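Local coordinates for formyltransferase (Francisella tularensis subsp. tularensis, PDB 4NV1), which belongs to the formyltransferase family, joining a formyltransferase-type domain to a C-terminal dimerization domain, and binds dTDP-4-amino-4,6-dideoxyglucose, at residues 33-37 with 51-56; 68-74 with 88-93; 212-216 with 235-239. Numbering follows the deposited sequence.

Contact 1: residues 33-37 with 51-56; sequences YFCSF and EIKPID
This is a short parallel strand pairing at one edge of the large mixed sheet. Strand 29-35 meets the weakly bonded strand 53-54, which is the outermost strand on that side. With helix 44-48 between them they form a beta-alpha-beta unit. The end-to-end directions of 33-37 and 51-56 differ by 50°, and the pairing is brief. Tyr33 lies by Ile52, Phe34 by Lys53 and Cys35 by Pro54, with CA atoms 4.6 to 4.9 Å apart. Cys35 N donates to Lys53 O at 3.1 Å. Lys53 N gives a weak hydrogen bond to Tyr33 O at 3.0 Å. On the face of Cys35 and Pro54, Cys35 SG is 3.8 Å from Pro54 CD, and Ile52 (chi1 t, chi2 t) brings CD1 to 3.5 Å from Cys35 CB. On the other face, Phe34 CB is 3.8 Å from Ile55 CG2, and with chi1 m one face of the ring meets Ile55 CD1. Further along, Phe37 (chi1 -85°) lays its ring on the proline: Pro54 CB is 3.6 Å from the ring centroid, a CH-pi contact. Glu51 forms a salt bridge with Lys20, and Asp56 N-caps the next helix through Lys59 N. Pro54 N faces away from 33-37, so its lack of an amide hydrogen costs this pairing no bond. Its ring instead gives carbon surface to Cys35 and Phe37, and a water joins Phe37 N (2.6 Å) to Ile55 O (2.8 Å).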
# COMPACT_ATOMS: atom_id res chain seq x y z
N TYR A 33 -26.68 27.68 -7.70
CA TYR A 33 -25.49 26.84 -7.74
C TYR A 33 -25.28 26.32 -9.14
O TYR A 33 -26.19 25.75 -9.76
CB TYR A 33 -25.66 25.65 -6.79
CG TYR A 33 -25.74 25.98 -5.34
CD1 TYR A 33 -26.96 26.17 -4.73
CD2 TYR A 33 -24.59 26.09 -4.55
CE1 TYR A 33 -27.06 26.47 -3.38
CE2 TYR A 33 -24.70 26.38 -3.19
CZ TYR A 33 -25.93 26.59 -2.60
OH TYR A 33 -26.05 26.93 -1.25
N PHE A 34 -24.06 26.44 -9.63
CA PHE A 34 -23.65 25.88 -10.90
C PHE A 34 -22.47 24.94 -10.72
O PHE A 34 -21.65 25.05 -9.80
CB PHE A 34 -23.19 26.98 -11.84
CG PHE A 34 -24.19 28.07 -12.03
CD1 PHE A 34 -24.14 29.22 -11.24
CD2 PHE A 34 -25.17 27.98 -13.03
CE1 PHE A 34 -25.06 30.27 -11.43
CE2 PHE A 34 -26.07 29.04 -13.23
CZ PHE A 34 -26.00 30.18 -12.42
N CYS A 35 -22.38 24.05 -11.68
CA CYS A 35 -21.32 23.07 -11.79
C CYS A 35 -20.89 23.03 -13.24
O CYS A 35 -21.30 23.86 -14.05
CB CYS A 35 -21.87 21.73 -11.34
SG CYS A 35 -23.05 21.00 -12.50
N SER A 36 -20.03 22.08 -13.59
CA SER A 36 -19.53 22.04 -14.95
C SER A 36 -20.22 20.89 -15.72
O SER A 36 -20.94 20.05 -15.15
CB SER A 36 -18.00 21.93 -14.97
OG SER A 36 -17.55 21.10 -16.02
N PHE A 37 -19.99 20.92 -17.03
CA PHE A 37 -20.65 20.00 -17.96
C PHE A 37 -20.02 18.63 -17.81
O PHE A 37 -20.75 17.64 -17.67
CB PHE A 37 -20.64 20.53 -19.41
CG PHE A 37 -21.79 21.47 -19.71
CD1 PHE A 37 -23.10 21.01 -19.70
CD2 PHE A 37 -21.56 22.81 -20.01
CE1 PHE A 37 -24.17 21.86 -19.99
CE2 PHE A 37 -22.61 23.67 -20.28
CZ PHE A 37 -23.92 23.19 -20.28
N GLU A 51 -30.82 21.22 -7.86
CA GLU A 51 -30.10 21.82 -6.75
C GLU A 51 -28.87 22.46 -7.35
O GLU A 51 -28.17 23.18 -6.65
CB GLU A 51 -29.65 20.77 -5.73
CG GLU A 51 -30.74 19.88 -5.13
CD GLU A 51 -31.56 20.52 -4.01
OE1 GLU A 51 -32.61 19.92 -3.71
OE2 GLU A 51 -31.20 21.59 -3.43
N ILE A 52 -28.56 22.12 -8.61
CA ILE A 52 -27.43 22.69 -9.34
C ILE A 52 -27.62 22.67 -10.87
O ILE A 52 -28.50 22.01 -11.39
CB ILE A 52 -26.13 21.99 -8.91
CG1 ILE A 52 -24.91 22.90 -9.09
CG2 ILE A 52 -25.91 20.70 -9.70
CD1 ILE A 52 -23.66 22.39 -8.40
N LYS A 53 -26.82 23.44 -11.60
CA LYS A 53 -26.99 23.56 -13.03
C LYS A 53 -25.65 23.77 -13.72
O LYS A 53 -24.95 24.71 -13.36
CB LYS A 53 -27.87 24.80 -13.29
CG LYS A 53 -29.07 24.52 -14.16
CD LYS A 53 -30.23 25.47 -13.92
CE LYS A 53 -29.94 26.86 -14.48
NZ LYS A 53 -31.22 27.56 -14.79
N PRO A 54 -25.30 22.93 -14.71
CA PRO A 54 -24.13 23.11 -15.55
C PRO A 54 -24.01 24.49 -16.15
O PRO A 54 -25.03 25.15 -16.30
CB PRO A 54 -24.36 22.15 -16.72
CG PRO A 54 -25.54 21.33 -16.36
CD PRO A 54 -25.94 21.62 -14.95
N ILE A 55 -22.79 24.87 -16.53
CA ILE A 55 -22.54 26.14 -17.18
C ILE A 55 -21.16 26.08 -17.78
O ILE A 55 -20.24 25.49 -17.21
CB ILE A 55 -22.60 27.33 -16.19
CG1 ILE A 55 -22.45 28.67 -16.88
CG2 ILE A 55 -21.46 27.34 -15.18
CD1 ILE A 55 -23.07 29.78 -16.05
N ASP A 56 -21.02 26.74 -18.91
CA ASP A 56 -19.75 26.91 -19.56
C ASP A 56 -19.32 28.30 -19.12
O ASP A 56 -19.88 29.29 -19.59
CB ASP A 56 -19.94 26.84 -21.08
CG ASP A 56 -18.63 26.85 -21.83
OD1 ASP A 56 -18.43 25.90 -22.62
OD2 ASP A 56 -17.82 27.78 -21.63
O HOH W 1 -18.93 23.10 -17.99

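Contact 2: residues 68-74 with 88-93; sequences YDLGFSC and VLCINI
Two neighbouring parallel strands, 70-74 and 89-93, lie side by side in the interior of the main sheet. They belong to a beta-alpha-beta unit whose crossover contains helix 82-87. Their axes approach to 4.6 Å and cross at -22°. Gly71 pairs with Cys90, Phe72 with Ile91 and Ser73 with Asn92, at CA distances of 4.4, 4.9 and 4.8 Å. The ladder runs Gly71 N to Leu89 O (2.8 Å), Ile91 N to Gly71 O (2.8 Å), Ser73 N to Ile91 O (3.0 Å) and Ile93 N to Ser73 O (2.9 Å). Ser73 O also accepts from Asn92 ND2 at 3.0 Å, with Asn92 chi1 t.

Leu70, Phe72, Cys74, Leu89, Ile91 and Ile93 share one face. Leu70 (t, chi2 49°) turns CD1 to the groove between Leu89 and Ile91, 4.1 Å from Leu89 CG and 4.3 Å from Ile91 CD1. The CD2 edge of Phe72 (chi1 m) sits against the gap between two isoleucines, with CD2 3.8 Å from Ile91 CB and 3.5 Å from Ile93 CD1. Cys74 SG follows, 3.6 Å from Ile93 CG2. On the other face Gly71 has no side chain. Cys90 SG borders the space it leaves, with Val88 CG1 a little further off, 4.2 Å from Gly71 N. Ser73 and Asn92 project beyond. A water joins Asp69 O (2.7 Å) to Leu89 N (2.8 Å).

Strand 4-9 flanks 70-74, and strand 117-123 flanks 89-94. Helix 147-170 covers the leucine and isoleucine face, where Phe162 meets Phe72 edge-to-face and Ile169 touches Leu70 and Ile91.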
# COMPACT_ATOMS: atom_id res chain seq x y z
N TYR A 68 -25.92 39.00 -10.00
CA TYR A 68 -25.53 38.54 -8.66
C TYR A 68 -24.71 39.61 -7.92
O TYR A 68 -24.06 40.41 -8.56
CB TYR A 68 -24.70 37.27 -8.81
CG TYR A 68 -25.51 36.13 -9.38
CD1 TYR A 68 -26.39 35.46 -8.57
CD2 TYR A 68 -25.47 35.80 -10.72
CE1 TYR A 68 -27.16 34.45 -9.05
CE2 TYR A 68 -26.25 34.75 -11.21
CZ TYR A 68 -27.11 34.12 -10.36
OH TYR A 68 -27.97 33.10 -10.70
N ASP A 69 -24.67 39.58 -6.61
CA ASP A 69 -23.87 40.53 -5.82
C ASP A 69 -22.48 39.97 -5.44
O ASP A 69 -21.56 40.68 -5.02
CB ASP A 69 -24.57 40.73 -4.49
CG ASP A 69 -25.83 41.54 -4.59
OD1 ASP A 69 -26.86 41.15 -3.96
OD2 ASP A 69 -25.80 42.55 -5.31
N LEU A 70 -22.40 38.66 -5.46
CA LEU A 70 -21.32 37.88 -4.87
C LEU A 70 -21.21 36.58 -5.62
O LEU A 70 -22.22 35.96 -5.92
CB LEU A 70 -21.72 37.64 -3.42
CG LEU A 70 -20.84 36.88 -2.45
CD1 LEU A 70 -19.43 37.46 -2.58
CD2 LEU A 70 -21.44 37.03 -1.06
N GLY A 71 -20.01 36.17 -5.98
CA GLY A 71 -19.75 34.83 -6.44
C GLY A 71 -18.69 34.07 -5.65
O GLY A 71 -17.72 34.66 -5.13
N PHE A 72 -18.89 32.76 -5.56
CA PHE A 72 -17.93 31.83 -4.99
C PHE A 72 -17.61 30.70 -5.95
O PHE A 72 -18.51 30.07 -6.60
CB PHE A 72 -18.47 31.19 -3.72
CG PHE A 72 -18.74 32.17 -2.62
CD1 PHE A 72 -20.01 32.43 -2.21
CD2 PHE A 72 -17.66 32.73 -1.90
CE1 PHE A 72 -20.26 33.31 -1.20
CE2 PHE A 72 -17.91 33.63 -0.88
CZ PHE A 72 -19.19 33.89 -0.50
N SER A 73 -16.32 30.43 -5.97
CA SER A 73 -15.73 29.22 -6.58
C SER A 73 -15.17 28.32 -5.49
O SER A 73 -14.38 28.74 -4.62
CB SER A 73 -14.64 29.58 -7.60
OG SER A 73 -14.10 28.38 -8.14
N CYS A 74 -15.59 27.07 -5.47
CA CYS A 74 -14.94 26.15 -4.54
C CYS A 74 -14.86 24.78 -5.16
O CYS A 74 -15.90 24.12 -5.33
CB CYS A 74 -15.67 26.13 -3.20
SG CYS A 74 -14.81 25.15 -1.93
N VAL A 88 -17.81 41.73 -10.46
CA VAL A 88 -18.58 41.22 -9.36
C VAL A 88 -17.51 40.74 -8.40
O VAL A 88 -16.50 40.15 -8.82
CB VAL A 88 -19.37 39.96 -9.83
CG1 VAL A 88 -20.17 39.38 -8.70
CG2 VAL A 88 -20.28 40.29 -11.01
N LEU A 89 -17.73 40.90 -7.11
CA LEU A 89 -16.89 40.24 -6.14
C LEU A 89 -16.98 38.72 -6.19
O LEU A 89 -18.02 38.12 -5.89
CB LEU A 89 -17.30 40.76 -4.76
CG LEU A 89 -16.61 40.22 -3.52
CD1 LEU A 89 -15.12 40.39 -3.71
CD2 LEU A 89 -17.13 41.00 -2.31
N CYS A 90 -15.87 38.09 -6.51
CA CYS A 90 -15.75 36.63 -6.67
C CYS A 90 -14.66 36.19 -5.67
O CYS A 90 -13.58 36.78 -5.56
CB CYS A 90 -15.33 36.31 -8.10
SG CYS A 90 -16.60 36.86 -9.25
N ILE A 91 -15.01 35.20 -4.89
CA ILE A 91 -14.14 34.70 -3.85
C ILE A 91 -13.94 33.19 -4.05
O ILE A 91 -14.87 32.45 -4.36
CB ILE A 91 -14.71 35.09 -2.50
CG1 ILE A 91 -14.62 36.65 -2.39
CG2 ILE A 91 -14.12 34.26 -1.38
CD1 ILE A 91 -15.40 37.17 -1.21
N ASN A 92 -12.68 32.83 -4.01
CA ASN A 92 -12.27 31.45 -4.15
C ASN A 92 -11.94 30.82 -2.81
O ASN A 92 -11.28 31.41 -1.97
CB ASN A 92 -11.02 31.44 -5.02
CG ASN A 92 -10.62 30.04 -5.49
OD1 ASN A 92 -9.52 29.88 -5.91
ND2 ASN A 92 -11.53 29.08 -5.51
N ILE A 93 -12.39 29.59 -2.64
CA ILE A 93 -12.15 28.85 -1.43
C ILE A 93 -11.30 27.72 -1.96
O ILE A 93 -11.77 26.88 -2.75
CB ILE A 93 -13.49 28.41 -0.81
CG1 ILE A 93 -14.26 29.64 -0.31
CG2 ILE A 93 -13.30 27.46 0.37
CD1 ILE A 93 -15.38 30.13 -1.19
O HOH W 2 -19.93 42.43 -6.37
O HOH W 3 -12.30 26.80 -7.44

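Contact 3: residues 212-216 with 235-239; sequences LRAMT and VALEL
The C-terminal end of helix 205-214 rests on strand 232-242 through a few side chains. Leu212 points at the strand with chi1 m and chi2 t. Its CD2 is 3.6 Å from Val235 CG2, and its CB is 3.9 Å from Leu237 CB. Leu237 (chi1 t, chi2 75°) points back at the helix and brings CD2 to 4.2 Å from Arg213 CB. Leu239 (chi1 m) adds CD1 at 3.8 Å from the same Arg213 CB. Arg213 takes chi1 p, then extends through t and t. Its guanidinium thus leaves the strand for Asp210, by a salt bridge, and for the carbonyls of Glu145 and Asn142.

The two segments lie in the C-terminal dimerization region. Residues 235-239 also form an antiparallel ladder with a strand of the second subunit, so the sheet continues across the dimer interface. Leu212 touches Leu237 of that subunit as well.

Met215 is the first residue to leave helical angles. Thr216 then swings its side chain to the strand with chi1 m. Its OG1 accepts from Leu237 N at 2.8 Å and donates to Leu212 O at 2.7 Å, connecting the helix end to the strand backbone. The nearest CA pairs are Arg213 with Leu237 at 5.7 Å and Thr216 with Ala236 at 5.2 Å. Thr216 CG2 lies 3.9 Å from Ala236 CB.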
# COMPACT_ATOMS: atom_id res chain seq x y z
N LEU A 212 6.21 8.46 -2.62
CA LEU A 212 5.17 7.43 -2.78
C LEU A 212 3.85 7.82 -2.08
O LEU A 212 2.74 7.71 -2.64
CB LEU A 212 5.71 6.07 -2.29
CG LEU A 212 6.72 5.52 -3.29
CD1 LEU A 212 7.51 4.35 -2.76
CD2 LEU A 212 6.05 5.22 -4.62
N ARG A 213 3.97 8.33 -0.86
CA ARG A 213 2.80 8.82 -0.19
C ARG A 213 2.14 10.06 -0.80
O ARG A 213 0.89 10.16 -0.82
CB ARG A 213 2.97 8.91 1.33
CG ARG A 213 3.76 10.13 1.82
CD ARG A 213 4.29 9.88 3.20
NE ARG A 213 5.18 10.91 3.73
CZ ARG A 213 4.81 11.83 4.62
NH1 ARG A 213 3.56 11.94 4.98
NH2 ARG A 213 5.69 12.70 5.12
N ALA A 214 2.95 10.94 -1.39
CA ALA A 214 2.39 12.13 -2.04
C ALA A 214 1.57 11.72 -3.28
O ALA A 214 0.63 12.38 -3.67
CB ALA A 214 3.48 13.09 -2.50
N MET A 215 1.95 10.61 -3.91
CA MET A 215 1.26 10.09 -5.08
C MET A 215 0.14 9.07 -4.84
O MET A 215 -0.45 8.58 -5.82
CB MET A 215 2.29 9.46 -6.03
CG MET A 215 3.35 10.39 -6.58
SD MET A 215 2.80 11.77 -7.59
CE MET A 215 2.56 11.01 -9.16
N THR A 216 -0.18 8.83 -3.57
CA THR A 216 -1.19 7.92 -3.13
C THR A 216 -2.45 8.61 -2.65
O THR A 216 -2.47 9.36 -1.65
CB THR A 216 -0.66 6.91 -2.07
OG1 THR A 216 0.52 6.24 -2.55
CG2 THR A 216 -1.73 5.90 -1.75
N VAL A 235 2.00 2.14 -8.57
CA VAL A 235 2.44 1.88 -7.23
C VAL A 235 1.67 2.81 -6.34
O VAL A 235 1.45 3.92 -6.74
CB VAL A 235 3.95 2.11 -7.15
CG1 VAL A 235 4.65 1.31 -8.22
CG2 VAL A 235 4.34 3.56 -7.36
N ALA A 236 1.33 2.38 -5.13
CA ALA A 236 0.66 3.17 -4.09
C ALA A 236 1.26 2.76 -2.79
O ALA A 236 1.64 1.59 -2.64
CB ALA A 236 -0.84 2.89 -4.00
N LEU A 237 1.29 3.64 -1.80
CA LEU A 237 1.87 3.23 -0.53
C LEU A 237 0.87 3.20 0.59
O LEU A 237 -0.04 4.01 0.59
CB LEU A 237 2.97 4.21 -0.21
CG LEU A 237 3.85 3.86 0.99
CD1 LEU A 237 4.80 2.74 0.61
CD2 LEU A 237 4.65 5.10 1.36
N GLU A 238 0.97 2.27 1.52
CA GLU A 238 0.09 2.25 2.65
C GLU A 238 0.91 2.49 3.89
O GLU A 238 2.00 1.90 4.05
CB GLU A 238 -0.54 0.88 2.87
CG GLU A 238 -1.31 0.25 1.73
CD GLU A 238 -1.61 -1.22 2.06
OE1 GLU A 238 -1.97 -1.49 3.23
OE2 GLU A 238 -1.44 -2.11 1.19
N LEU A 239 0.37 3.25 4.82
CA LEU A 239 1.08 3.58 6.04
C LEU A 239 0.15 3.45 7.22
O LEU A 239 -0.98 3.92 7.17
CB LEU A 239 1.57 5.02 6.02
CG LEU A 239 2.47 5.27 4.85
CD1 LEU A 239 1.98 6.38 3.99
CD2 LEU A 239 3.88 5.59 5.28

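From the N terminus, contact 1 closes first, bringing 51-56 back beside 33-37 at the edge of the main sheet. Contact 2 follows with its own loop, from 68-74 to 88-93, deeper in that sheet. Strand 4-9 lies between strands 29-35 and 70-74. The two contacts still touch: Phe34 CZ is 3.9 Å from Tyr68 OH. Contact 3 closes last, in the C-terminal dimerization region, and ties a helix to the strand that meets the second subunit. Its centre is about 33 Å from that of contact 1 and 35 Å from that of contact 2. All three loops are in series, with none nested or crossed.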